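PDB 3OV5: uncharacterized protein, which is a VirB7 component of a bacterial type IV secretion system, probably acting at the outer membrane through an N0-type globular domain. Local coordinates for residues A[31-36]-A[76-81]. Numbering follows the deposited sequence.
Sequences SYNLPS and KLLVQP
The carbonyl oxygen of V79 accepts the backbone N-H of N33, N to O 2.8 Å, with an N-H...O angle of 150° and the donor tilted from the carbonyl plane. Two straighter bonds precede it: S31 N to L77 O at 2.9 Å, and V79 N to S31 O at 2.9 Å. Together they join strand 29-32 in parallel to strand 76-81, and the bent third bond falls where the segment after Y32 leaves the sheet.

V79, branched at CB and so at ease in a strand, spends both methyls on the layer facing helix 15-24. Its CG1, anti to the backbone N (chi1 -176°), lies 3.6 Å from L34 CD1 and also meets Y32 CE1, while CG2 approaches Y32 CD1. The L34 side chain crosses that of V79 at about a right angle; its other methyl, CD2, rests against P81 CD at 4.0 Å, so one forked leucine bridges two strand residues. Tyrosine suits its place by offering carbon to V79 and a hydroxyl that donates in the ring plane to S36 O at 2.7 Å, onto a lone pair, tying the turn back on itself.

On the face carrying S31 and L78, L78 CD1 touches S31 CB and N33 ND2: leucine supplies reach, while small, polar S31 and the N33 amide suit partial exposure. P81 N stands where the next donor to N33 O would be, but proline lacks an N-H and brings CD to 3.6 Å from N33 O, ending the series. Backbone bonds thus set the pairing, whereas apolar contacts around V79 carry it past the strand's end.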
# COMPACT_ATOMS: atom_id res chain seq x y z
N SER A 31 -6.69 -6.81 -1.39
CA SER A 31 -7.85 -6.50 -2.22
C SER A 31 -7.56 -5.21 -2.95
O SER A 31 -7.56 -4.13 -2.36
CB SER A 31 -9.09 -6.36 -1.36
OG SER A 31 -9.40 -7.62 -0.77
N TYR A 32 -7.22 -5.35 -4.23
CA TYR A 32 -6.82 -4.23 -5.05
C TYR A 32 -8.01 -3.82 -5.91
O TYR A 32 -8.29 -4.42 -6.94
CB TYR A 32 -5.59 -4.58 -5.89
CG TYR A 32 -5.02 -3.38 -6.59
CD1 TYR A 32 -4.13 -2.52 -5.92
CD2 TYR A 32 -5.38 -3.07 -7.89
CE1 TYR A 32 -3.64 -1.36 -6.53
CE2 TYR A 32 -4.87 -1.92 -8.52
CZ TYR A 32 -4.02 -1.06 -7.83
OH TYR A 32 -3.55 0.09 -8.39
N ASN A 33 -8.76 -2.81 -5.45
CA ASN A 33 -10.05 -2.47 -6.03
C ASN A 33 -10.00 -1.23 -6.93
O ASN A 33 -10.91 -0.38 -6.89
CB ASN A 33 -11.08 -2.29 -4.91
CG ASN A 33 -11.40 -3.56 -4.17
OD1 ASN A 33 -10.84 -4.62 -4.41
ND2 ASN A 33 -12.32 -3.44 -3.22
N LEU A 34 -8.95 -1.14 -7.73
CA LEU A 34 -8.78 -0.09 -8.73
C LEU A 34 -8.69 -0.71 -10.10
O LEU A 34 -8.26 -1.87 -10.25
CB LEU A 34 -7.53 0.73 -8.46
CG LEU A 34 -7.44 1.39 -7.08
CD1 LEU A 34 -6.09 2.08 -6.93
CD2 LEU A 34 -8.56 2.41 -6.89
N PRO A 35 -9.04 0.05 -11.16
CA PRO A 35 -9.05 -0.55 -12.50
C PRO A 35 -7.66 -0.80 -13.07
O PRO A 35 -7.51 -1.66 -13.95
CB PRO A 35 -9.76 0.49 -13.35
CG PRO A 35 -9.59 1.78 -12.59
CD PRO A 35 -9.63 1.40 -11.16
N SER A 36 -6.66 -0.05 -12.61
CA SER A 36 -5.29 -0.14 -13.11
C SER A 36 -4.33 -0.19 -11.94
O SER A 36 -4.60 0.40 -10.89
CB SER A 36 -4.96 1.11 -13.93
OG SER A 36 -3.71 1.04 -14.56
N LYS A 76 -6.62 -7.92 5.69
CA LYS A 76 -6.49 -7.40 4.31
C LYS A 76 -5.80 -6.07 4.23
O LYS A 76 -6.05 -5.19 5.06
CB LYS A 76 -7.88 -7.19 3.65
CG LYS A 76 -8.71 -8.43 3.43
CD LYS A 76 -10.18 -8.15 3.60
CE LYS A 76 -10.97 -9.44 3.57
NZ LYS A 76 -12.25 -9.16 4.17
N LEU A 77 -4.99 -5.92 3.20
CA LEU A 77 -4.63 -4.61 2.71
C LEU A 77 -5.65 -4.27 1.62
O LEU A 77 -5.83 -5.02 0.68
CB LEU A 77 -3.21 -4.64 2.16
CG LEU A 77 -2.14 -4.84 3.24
CD1 LEU A 77 -0.79 -5.13 2.61
CD2 LEU A 77 -2.00 -3.59 4.06
N LEU A 78 -6.35 -3.16 1.81
CA LEU A 78 -7.47 -2.76 0.98
C LEU A 78 -7.14 -1.47 0.25
O LEU A 78 -6.85 -0.45 0.88
CB LEU A 78 -8.72 -2.54 1.86
CG LEU A 78 -9.98 -2.07 1.15
CD1 LEU A 78 -10.45 -3.02 0.05
CD2 LEU A 78 -11.06 -1.88 2.18
N VAL A 79 -7.14 -1.54 -1.09
CA VAL A 79 -6.88 -0.39 -1.95
C VAL A 79 -8.16 -0.10 -2.71
O VAL A 79 -8.67 -0.99 -3.38
CB VAL A 79 -5.73 -0.67 -2.94
CG1 VAL A 79 -5.44 0.59 -3.74
CG2 VAL A 79 -4.48 -1.17 -2.21
N GLN A 80 -8.70 1.11 -2.59
CA GLN A 80 -10.02 1.36 -3.15
C GLN A 80 -10.16 2.86 -3.40
O GLN A 80 -9.41 3.66 -2.84
CB GLN A 80 -11.12 0.90 -2.18
CG GLN A 80 -11.06 1.66 -0.87
CD GLN A 80 -12.10 1.26 0.12
OE1 GLN A 80 -13.24 0.89 -0.22
NE2 GLN A 80 -11.75 1.41 1.39
N PRO A 81 -11.15 3.26 -4.19
CA PRO A 81 -11.50 4.67 -4.22
C PRO A 81 -11.84 5.14 -2.81
O PRO A 81 -12.49 4.40 -2.06
CB PRO A 81 -12.73 4.71 -5.14
CG PRO A 81 -12.60 3.47 -5.99
CD PRO A 81 -12.08 2.44 -5.02